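Local coordinates for protein unsaturated glucuronyl hydrolase (Streptococcus agalactiae, PDB 2ZZR) that hydrolyses unsaturated hyaluronate, chondroitin and heparin disaccharides, releasing the unsaturated uronic acid by cleaving 1,3- or 1,4-glycosidic bonds, at residues M147-E152 and F156-G161; H113-L118 and A143-E148. All coordinates share one frame; numbering follows the deposited sequence.

Interaction 1 of 2, residues M147-E152 and F156-G161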
ATOM      1  N   MET A 147      -7.190 -16.593  -5.053  1.00 16.92           N
ATOM      2  CA  MET A 147      -6.793 -17.518  -6.120  1.00 17.26           C
ATOM      3  C   MET A 147      -7.903 -17.746  -7.160  1.00 17.67           C
ATOM      4  O   MET A 147      -7.610 -18.027  -8.324  1.00 17.40           O
ATOM      5  CB  MET A 147      -6.343 -18.859  -5.523  1.00 17.40           C
ATOM      6  CG  MET A 147      -5.018 -18.783  -4.754  1.00 17.73           C
ATOM      7  SD  MET A 147      -3.591 -18.614  -5.844  1.00 18.23           S
ATOM      8  CE  MET A 147      -3.366 -20.323  -6.333  1.00 18.65           C
ATOM      9  N   GLU A 148      -9.158 -17.606  -6.731  1.00 17.98           N
ATOM     10  CA  GLU A 148     -10.329 -17.811  -7.606  1.00 18.83           C
ATOM     11  C   GLU A 148     -10.341 -16.871  -8.814  1.00 18.47           C
ATOM     12  O   GLU A 148     -10.968 -17.175  -9.837  1.00 18.73           O
ATOM     13  CB  GLU A 148     -11.637 -17.637  -6.828  1.00 18.98           C
ATOM     14  CG  GLU A 148     -11.922 -18.681  -5.757  1.00 19.71           C
ATOM     15  CD  GLU A 148     -13.146 -18.343  -4.917  1.00 20.66           C
ATOM     16  OE1 GLU A 148     -13.876 -17.381  -5.257  1.00 22.63           O
ATOM     17  OE2 GLU A 148     -13.376 -19.039  -3.905  1.00 22.73           O
ATOM     18  N   ARG A 149      -9.665 -15.727  -8.695  1.00 17.76           N
ATOM     19  CA  ARG A 149      -9.651 -14.734  -9.772  1.00 17.19           C
ATOM     20  C   ARG A 149      -8.466 -14.863 -10.736  1.00 17.29           C
ATOM     21  O   ARG A 149      -8.332 -14.075 -11.670  1.00 16.64           O
ATOM     22  CB  ARG A 149      -9.757 -13.310  -9.208  1.00 17.09           C
ATOM     23  CG  ARG A 149     -10.993 -13.091  -8.347  1.00 16.63           C
ATOM     24  CD  ARG A 149     -11.288 -11.609  -8.137  1.00 16.52           C
ATOM     25  NE  ARG A 149     -11.813 -10.962  -9.344  1.00 16.98           N
ATOM     26  CZ  ARG A 149     -13.073 -11.056  -9.769  1.00 17.02           C
ATOM     27  NH1 ARG A 149     -13.967 -11.771  -9.091  1.00 16.19           N
ATOM     28  NH2 ARG A 149     -13.443 -10.433 -10.883  1.00 17.41           N
ATOM     29  N   TYR A 150      -7.614 -15.867 -10.513  1.00 17.80           N
ATOM     30  CA  TYR A 150      -6.454 -16.081 -11.373  1.00 18.33           C
ATOM     31  C   TYR A 150      -6.863 -16.519 -12.776  1.00 18.96           C
ATOM     32  O   TYR A 150      -7.683 -17.423 -12.933  1.00 19.37           O
ATOM     33  CB  TYR A 150      -5.503 -17.122 -10.771  1.00 18.15           C
ATOM     34  CG  TYR A 150      -4.291 -17.394 -11.639  1.00 18.11           C
ATOM     35  CD1 TYR A 150      -4.128 -18.627 -12.279  1.00 17.92           C
ATOM     36  CD2 TYR A 150      -3.313 -16.421 -11.826  1.00 17.75           C
ATOM     37  CE1 TYR A 150      -3.014 -18.879 -13.082  1.00 18.58           C
ATOM     38  CE2 TYR A 150      -2.197 -16.664 -12.621  1.00 18.33           C
ATOM     39  CZ  TYR A 150      -2.056 -17.895 -13.244  1.00 18.34           C
ATOM     40  OH  TYR A 150      -0.954 -18.127 -14.028  1.00 18.50           O
ATOM     41  N   GLN A 151      -6.270 -15.874 -13.775  1.00 19.97           N
ATOM     42  CA  GLN A 151      -6.482 -16.210 -15.175  1.00 20.87           C
ATOM     43  C   GLN A 151      -5.215 -16.792 -15.803  1.00 21.44           C
ATOM     44  O   GLN A 151      -4.207 -16.098 -15.934  1.00 21.50           O
ATOM     45  CB  GLN A 151      -6.938 -14.972 -15.954  1.00 20.95           C
ATOM     46  CG  GLN A 151      -8.267 -14.376 -15.476  1.00 22.09           C
ATOM     47  CD  GLN A 151      -9.479 -15.276 -15.732  1.00 24.20           C
ATOM     48  OE1 GLN A 151     -10.580 -14.994 -15.258  1.00 26.00           O
ATOM     49  NE2 GLN A 151      -9.276 -16.364 -16.474  1.00 23.64           N
ATOM     50  N   GLU A 152      -5.286 -18.062 -16.200  1.00 22.33           N
ATOM     51  CA  GLU A 152      -4.163 -18.751 -16.851  1.00 23.67           C
ATOM     52  C   GLU A 152      -3.735 -18.087 -18.157  1.00 22.91           C
ATOM     53  O   GLU A 152      -2.552 -18.085 -18.503  1.00 22.73           O
ATOM     54  CB  GLU A 152      -4.505 -20.220 -17.104  1.00 23.54           C
ATOM     55  CG  GLU A 152      -4.490 -21.087 -15.854  1.00 26.28           C
ATOM     56  CD  GLU A 152      -4.820 -22.547 -16.137  1.00 26.73           C
ATOM     57  OE1 GLU A 152      -4.927 -23.326 -15.162  1.00 31.59           O
ATOM     58  OE2 GLU A 152      -4.975 -22.915 -17.328  1.00 30.90           O
ATOM     59  N   PHE A 156      -2.480 -13.701 -14.643  1.00 17.02           N
ATOM     60  CA  PHE A 156      -2.711 -12.579 -13.734  1.00 16.47           C
ATOM     61  C   PHE A 156      -3.983 -12.777 -12.922  1.00 16.20           C
ATOM     62  O   PHE A 156      -4.865 -13.564 -13.295  1.00 16.26           O
ATOM     63  CB  PHE A 156      -2.793 -11.264 -14.517  1.00 16.33           C
ATOM     64  CG  PHE A 156      -4.014 -11.163 -15.401  1.00 16.07           C
ATOM     65  CD1 PHE A 156      -4.014 -11.730 -16.671  1.00 17.10           C
ATOM     66  CD2 PHE A 156      -5.161 -10.510 -14.953  1.00 16.51           C
ATOM     67  CE1 PHE A 156      -5.143 -11.656 -17.487  1.00 17.69           C
ATOM     68  CE2 PHE A 156      -6.298 -10.428 -15.758  1.00 17.01           C
ATOM     69  CZ  PHE A 156      -6.283 -11.002 -17.031  1.00 17.51           C
ATOM     70  N   ILE A 157      -4.068 -12.059 -11.804  1.00 15.50           N
ATOM     71  CA  ILE A 157      -5.273 -12.044 -10.977  1.00 15.36           C
ATOM     72  C   ILE A 157      -6.178 -10.944 -11.513  1.00 14.97           C
ATOM     73  O   ILE A 157      -5.803  -9.762 -11.518  1.00 15.15           O
ATOM     74  CB  ILE A 157      -4.942 -11.781  -9.482  1.00 15.12           C
ATOM     75  CG1 ILE A 157      -4.042 -12.897  -8.941  1.00 16.17           C
ATOM     76  CG2 ILE A 157      -6.230 -11.651  -8.648  1.00 15.02           C
ATOM     77  CD1 ILE A 157      -3.337 -12.547  -7.660  1.00 17.27           C
ATOM     78  N   GLN A 158      -7.359 -11.337 -11.981  1.00 15.16           N
ATOM     79  CA  GLN A 158      -8.293 -10.379 -12.560  1.00 15.36           C
ATOM     80  C   GLN A 158      -8.926  -9.493 -11.496  1.00 15.19           C
ATOM     81  O   GLN A 158      -9.340  -9.976 -10.433  1.00 15.07           O
ATOM     82  CB  GLN A 158      -9.384 -11.083 -13.380  1.00 15.34           C
ATOM     83  CG  GLN A 158     -10.174 -10.113 -14.280  1.00 16.16           C
ATOM     84  CD  GLN A 158     -11.392 -10.737 -14.938  1.00 16.34           C
ATOM     85  OE1 GLN A 158     -12.412 -10.064 -15.150  1.00 19.72           O
ATOM     86  NE2 GLN A 158     -11.298 -12.013 -15.268  1.00 14.81           N
ATOM     87  N   ALA A 159      -8.994  -8.200 -11.793  1.00 15.14           N
ATOM     88  CA  ALA A 159      -9.677  -7.231 -10.941  1.00 15.45           C
ATOM     89  C   ALA A 159     -11.185  -7.514 -10.912  1.00 16.01           C
ATOM     90  O   ALA A 159     -11.685  -8.340 -11.694  1.00 15.31           O
ATOM     91  CB  ALA A 159      -9.403  -5.821 -11.437  1.00 15.43           C
ATOM     92  N   TRP A 160     -11.892  -6.846  -9.995  1.00 16.01           N
ATOM     93  CA  TRP A 160     -13.347  -6.979  -9.864  1.00 16.73           C
ATOM     94  C   TRP A 160     -14.080  -6.842 -11.198  1.00 16.47           C
ATOM     95  O   TRP A 160     -13.623  -6.141 -12.111  1.00 16.01           O
ATOM     96  CB  TRP A 160     -13.905  -5.968  -8.847  1.00 17.62           C
ATOM     97  CG  TRP A 160     -13.376  -4.565  -8.992  1.00 18.48           C
ATOM     98  CD1 TRP A 160     -12.320  -4.012  -8.312  1.00 19.66           C
ATOM     99  CD2 TRP A 160     -13.878  -3.535  -9.854  1.00 19.60           C
ATOM    100  NE1 TRP A 160     -12.136  -2.708  -8.704  1.00 20.09           N
ATOM    101  CE2 TRP A 160     -13.080  -2.387  -9.644  1.00 20.30           C
ATOM    102  CE3 TRP A 160     -14.931  -3.466 -10.779  1.00 19.59           C
ATOM    103  CZ2 TRP A 160     -13.295  -1.186 -10.331  1.00 19.95           C
ATOM    104  CZ3 TRP A 160     -15.147  -2.270 -11.458  1.00 19.43           C
ATOM    105  CH2 TRP A 160     -14.331  -1.147 -11.233  1.00 19.89           C
ATOM    106  N   GLY A 161     -15.220  -7.523 -11.286  1.00 16.37           N
ATOM    107  CA  GLY A 161     -16.002  -7.593 -12.516  1.00 16.63           C
ATOM    108  C   GLY A 161     -16.309  -9.032 -12.872  1.00 16.89           C
ATOM    109  O   GLY A 161     -16.136  -9.941 -12.056  1.00 16.83           O
TER
HETATM  110  O   HOH W   1     -16.698 -11.887 -10.160  1.00 21.62           O
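Arg149 and the backbone of Gln158-Gly161 illustrate how one guanidinium can extend a hairpin's hydrogen bonding beyond its paired residues. Arg149 NE donates to Gln158 O at 2.9 Å, and Arg149 NH2 forks to Ala159 O and to Gly161 O, the latter at 3.0 Å. All three carbonyls gather at the guanidinium edge, although the donors stand above the carbonyl planes by about 40° or more. A water accepts from Arg149 NH1 and donates to Gly161 O, so that this oxygen is gripped twice. The bend at chi3 (73°) turns the guanidinium along the 158-161 backbone, where its bonds to three carbonyls and a water restrain its rotation.

Backbone bonds make the short antiparallel hairpin. Gln151 N reaches Phe156 O at 2.7 Å, Phe156 N returns a longer bond to Gln151 O at 3.2 Å, and Gln158 N closes the row on Arg149 O. Between these bonds lies the non-hydrogen-bonded pair Tyr150-Ile157.

Apolar contacts are found on both sides of the hairpin. Gln151 CB sits over one face of the Phe156 ring, offset toward its rim and 4.3 Å from the centroid, a CH-pi contact. On the face of Tyr150 and Ile157, Ile157 CG2 meets Arg149 CB at 3.9 Å.

The hairpin follows helix 133-147 through a type I turn from Met147 to Tyr150. Helix 192-209 adjoins it: Asn200 bonds Tyr150 OH and His201 bonds Ile157 N. Phe156 stacks on Phe222 of strand 219-222, and Ala159 pairs through its backbone with Arg170 of strand 170-172.

Interaction 2 of 2, residues H113-L118 and A143-E148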
ATOM      1  N   HIS A 113     -10.017  -8.386  -5.970  1.00 17.05           N
ATOM      2  CA  HIS A 113      -8.641  -8.825  -5.762  1.00 17.22           C
ATOM      3  C   HIS A 113      -8.013  -8.215  -4.505  1.00 16.86           C
ATOM      4  O   HIS A 113      -6.814  -8.390  -4.263  1.00 16.25           O
ATOM      5  CB  HIS A 113      -7.798  -8.438  -6.980  1.00 18.06           C
ATOM      6  CG  HIS A 113      -7.682  -6.960  -7.173  1.00 19.50           C
ATOM      7  ND1 HIS A 113      -8.702  -6.195  -7.700  1.00 23.26           N
ATOM      8  CD2 HIS A 113      -6.685  -6.097  -6.864  1.00 21.23           C
ATOM      9  CE1 HIS A 113      -8.324  -4.929  -7.736  1.00 23.62           C
ATOM     10  NE2 HIS A 113      -7.103  -4.843  -7.237  1.00 21.93           N
ATOM     11  N   ASP A 114      -8.813  -7.495  -3.715  1.00 16.39           N
ATOM     12  CA  ASP A 114      -8.292  -6.779  -2.541  1.00 16.41           C
ATOM     13  C   ASP A 114      -8.289  -7.602  -1.246  1.00 15.86           C
ATOM     14  O   ASP A 114      -8.337  -7.043  -0.142  1.00 15.78           O
ATOM     15  CB  ASP A 114      -9.017  -5.437  -2.359  1.00 16.69           C
ATOM     16  CG  ASP A 114      -8.687  -4.444  -3.458  1.00 17.87           C
ATOM     17  OD1 ASP A 114      -7.503  -4.329  -3.838  1.00 19.29           O
ATOM     18  OD2 ASP A 114      -9.618  -3.767  -3.941  1.00 21.60           O
ATOM     19  N   LEU A 115      -8.199  -8.924  -1.393  1.00 15.30           N
ATOM     20  CA  LEU A 115      -8.150  -9.849  -0.250  1.00 15.09           C
ATOM     21  C   LEU A 115      -6.929  -9.603   0.643  1.00 14.70           C
ATOM     22  O   LEU A 115      -7.003  -9.756   1.867  1.00 14.44           O
ATOM     23  CB  LEU A 115      -8.176 -11.309  -0.730  1.00 15.51           C
ATOM     24  CG  LEU A 115      -9.529 -11.991  -1.004  1.00 16.07           C
ATOM     25  CD1 LEU A 115     -10.352 -12.128   0.272  1.00 16.71           C
ATOM     26  CD2 LEU A 115     -10.328 -11.263  -2.073  1.00 18.07           C
ATOM     27  N   GLY A 116      -5.817  -9.211   0.024  1.00 14.05           N
ATOM     28  CA  GLY A 116      -4.587  -8.905   0.749  1.00 13.50           C
ATOM     29  C   GLY A 116      -4.699  -7.645   1.585  1.00 13.05           C
ATOM     30  O   GLY A 116      -4.357  -7.653   2.767  1.00 12.83           O
ATOM     31  N   PHE A 117      -5.185  -6.558   0.991  1.00 12.46           N
ATOM     32  CA  PHE A 117      -5.437  -5.330   1.753  1.00 12.88           C
ATOM     33  C   PHE A 117      -6.330  -5.605   2.964  1.00 12.81           C
ATOM     34  O   PHE A 117      -6.130  -5.028   4.036  1.00 13.37           O
ATOM     35  CB  PHE A 117      -6.118  -4.262   0.891  1.00 12.86           C
ATOM     36  CG  PHE A 117      -5.194  -3.543  -0.066  1.00 13.46           C
ATOM     37  CD1 PHE A 117      -5.646  -3.183  -1.331  1.00 13.78           C
ATOM     38  CD2 PHE A 117      -3.898  -3.194   0.303  1.00 13.19           C
ATOM     39  CE1 PHE A 117      -4.814  -2.503  -2.222  1.00 12.64           C
ATOM     40  CE2 PHE A 117      -3.058  -2.510  -0.583  1.00 14.12           C
ATOM     41  CZ  PHE A 117      -3.521  -2.162  -1.842  1.00 13.27           C
ATOM     42  N   LEU A 118      -7.318  -6.475   2.778  1.00 12.93           N
ATOM     43  CA  LEU A 118      -8.276  -6.783   3.832  1.00 13.42           C
ATOM     44  C   LEU A 118      -7.702  -7.690   4.913  1.00 13.95           C
ATOM     45  O   LEU A 118      -7.847  -7.402   6.105  1.00 14.42           O
ATOM     46  CB  LEU A 118      -9.545  -7.405   3.238  1.00 13.59           C
ATOM     47  CG  LEU A 118     -10.502  -6.407   2.579  1.00 13.62           C
ATOM     48  CD1 LEU A 118     -11.577  -7.132   1.794  1.00 13.91           C
ATOM     49  CD2 LEU A 118     -11.127  -5.452   3.604  1.00 14.63           C
ATOM     50  N   ALA A 143      -6.678 -16.301   1.029  1.00 17.02           N
ATOM     51  CA  ALA A 143      -5.758 -16.624  -0.056  1.00 16.93           C
ATOM     52  C   ALA A 143      -6.468 -17.461  -1.125  1.00 17.09           C
ATOM     53  O   ALA A 143      -6.366 -17.168  -2.313  1.00 16.91           O
ATOM     54  CB  ALA A 143      -4.524 -17.348   0.474  1.00 16.72           C
ATOM     55  N   ASP A 144      -7.207 -18.483  -0.693  1.00 17.33           N
ATOM     56  CA  ASP A 144      -7.981 -19.314  -1.619  1.00 18.00           C
ATOM     57  C   ASP A 144      -9.026 -18.488  -2.372  1.00 17.94           C
ATOM     58  O   ASP A 144      -9.244 -18.690  -3.572  1.00 18.63           O
ATOM     59  CB  ASP A 144      -8.650 -20.475  -0.880  1.00 18.26           C
ATOM     60  CG  ASP A 144      -7.651 -21.502  -0.387  1.00 19.37           C
ATOM     61  OD1 ASP A 144      -6.549 -21.585  -0.967  1.00 19.85           O
ATOM     62  OD2 ASP A 144      -7.970 -22.221   0.589  1.00 21.87           O
ATOM     63  N   LYS A 145      -9.655 -17.550  -1.668  1.00 18.15           N
ATOM     64  CA  LYS A 145     -10.618 -16.642  -2.294  1.00 17.92           C
ATOM     65  C   LYS A 145      -9.946 -15.811  -3.391  1.00 17.66           C
ATOM     66  O   LYS A 145     -10.485 -15.667  -4.493  1.00 17.36           O
ATOM     67  CB  LYS A 145     -11.279 -15.739  -1.247  1.00 18.28           C
ATOM     68  CG  LYS A 145     -12.411 -14.862  -1.777  1.00 18.98           C
ATOM     69  CD  LYS A 145     -13.640 -15.687  -2.155  1.00 20.17           C
ATOM     70  CE  LYS A 145     -14.745 -14.807  -2.736  1.00 21.10           C
ATOM     71  NZ  LYS A 145     -14.443 -14.413  -4.137  1.00 22.44           N
ATOM     72  N   LEU A 146      -8.757 -15.291  -3.094  1.00 17.15           N
ATOM     73  CA  LEU A 146      -7.996 -14.514  -4.068  1.00 16.84           C
ATOM     74  C   LEU A 146      -7.597 -15.348  -5.294  1.00 16.84           C
ATOM     75  O   LEU A 146      -7.666 -14.870  -6.428  1.00 16.70           O
ATOM     76  CB  LEU A 146      -6.760 -13.889  -3.411  1.00 16.78           C
ATOM     77  CG  LEU A 146      -5.923 -12.949  -4.287  1.00 16.79           C
ATOM     78  CD1 LEU A 146      -6.764 -11.794  -4.830  1.00 16.96           C
ATOM     79  CD2 LEU A 146      -4.710 -12.446  -3.521  1.00 16.46           C
ATOM     80  N   MET A 147      -7.190 -16.593  -5.053  1.00 16.92           N
ATOM     81  CA  MET A 147      -6.793 -17.518  -6.120  1.00 17.26           C
ATOM     82  C   MET A 147      -7.903 -17.746  -7.160  1.00 17.67           C
ATOM     83  O   MET A 147      -7.610 -18.027  -8.324  1.00 17.40           O
ATOM     84  CB  MET A 147      -6.343 -18.859  -5.523  1.00 17.40           C
ATOM     85  CG  MET A 147      -5.018 -18.783  -4.754  1.00 17.73           C
ATOM     86  SD  MET A 147      -3.591 -18.614  -5.844  1.00 18.23           S
ATOM     87  CE  MET A 147      -3.366 -20.323  -6.333  1.00 18.65           C
ATOM     88  N   GLU A 148      -9.158 -17.606  -6.731  1.00 17.98           N
ATOM     89  CA  GLU A 148     -10.329 -17.811  -7.606  1.00 18.83           C
ATOM     90  C   GLU A 148     -10.341 -16.871  -8.814  1.00 18.47           C
ATOM     91  O   GLU A 148     -10.968 -17.175  -9.837  1.00 18.73           O
ATOM     92  CB  GLU A 148     -11.637 -17.637  -6.828  1.00 18.98           C
ATOM     93  CG  GLU A 148     -11.922 -18.681  -5.757  1.00 19.71           C
ATOM     94  CD  GLU A 148     -13.146 -18.343  -4.917  1.00 20.66           C
ATOM     95  OE1 GLU A 148     -13.876 -17.381  -5.257  1.00 22.63           O
ATOM     96  OE2 GLU A 148     -13.376 -19.039  -3.905  1.00 22.73           O
TER
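Where helix 115-130 begins, the loop carrying the nucleophile Asp114 meets the last turn of helix 133-147, the next helix of this family 88 glycoside hydrolase's alpha barrel. Asp114, the residue just before the helix, turns its side chain away from this contact, while its neighbours His113 and Leu115 do the touching. The example shows how a catalytic carboxylate can be displayed on one side of a loop whose other side is built into the hydrophobic interior.

Leu146 is the centre of the contact. Its CG lies anti to the backbone N (chi1 -175°), which carries the branch toward the loop and brings Leu146 CD1 to 3.5 Å from His113 O and 3.6 Å from His113 CA. Leu115 and Leu146 lie alongside each other and run oppositely, their CB atoms 4.0 Å apart.

Lys145 contributes its aliphatic part. Its chain runs at about a right angle to Leu115, whose CD1 rests 4.0 Å from Lys145 CG; bends at chi2 and chi4 then lead the ammonium away from the leucine. Lys145 NZ forms a salt bridge with Glu148 OE1 at 3.2 Å, meeting that oxygen from above the carboxylate plane, and is also held by Leu110 O and Asp111. No hydrogen bond crosses between the segments.

The imidazole of His113 reaches the other way: NE2 is hydrogen-bonded to OD2 of Asp174, the proton donor. The contact thus packs against the backbone next to the nucleophile, and His113 joins it to the second catalytic acid. Helix 180-189 covers the junction, with Leu181 against Leu115 and Leu182 against Leu146, while helix 175-178 approaches His113 through Cys175.

Overall arrangement
From the N terminus, the chain first passes through His113-Leu118, turns through helices 115-130 and 133-147, and comes back at Ala143-Glu148, where interaction 2 closes a loop of two successive helices. Interaction 1 begins on that same stretch, sharing Met147 and Glu148, and closes a much shorter loop, the hairpin. The two therefore follow one another, without crossing. In space they also meet directly: Ile157 CG2 lies 3.9 Å from both Leu146 CD1 and His113 CB, and Ala159 CA is 3.5 Å from His113 ND1. The helix pair, hairpin and loop bearing Asp114 thus pack together on the same side of the chain's centre.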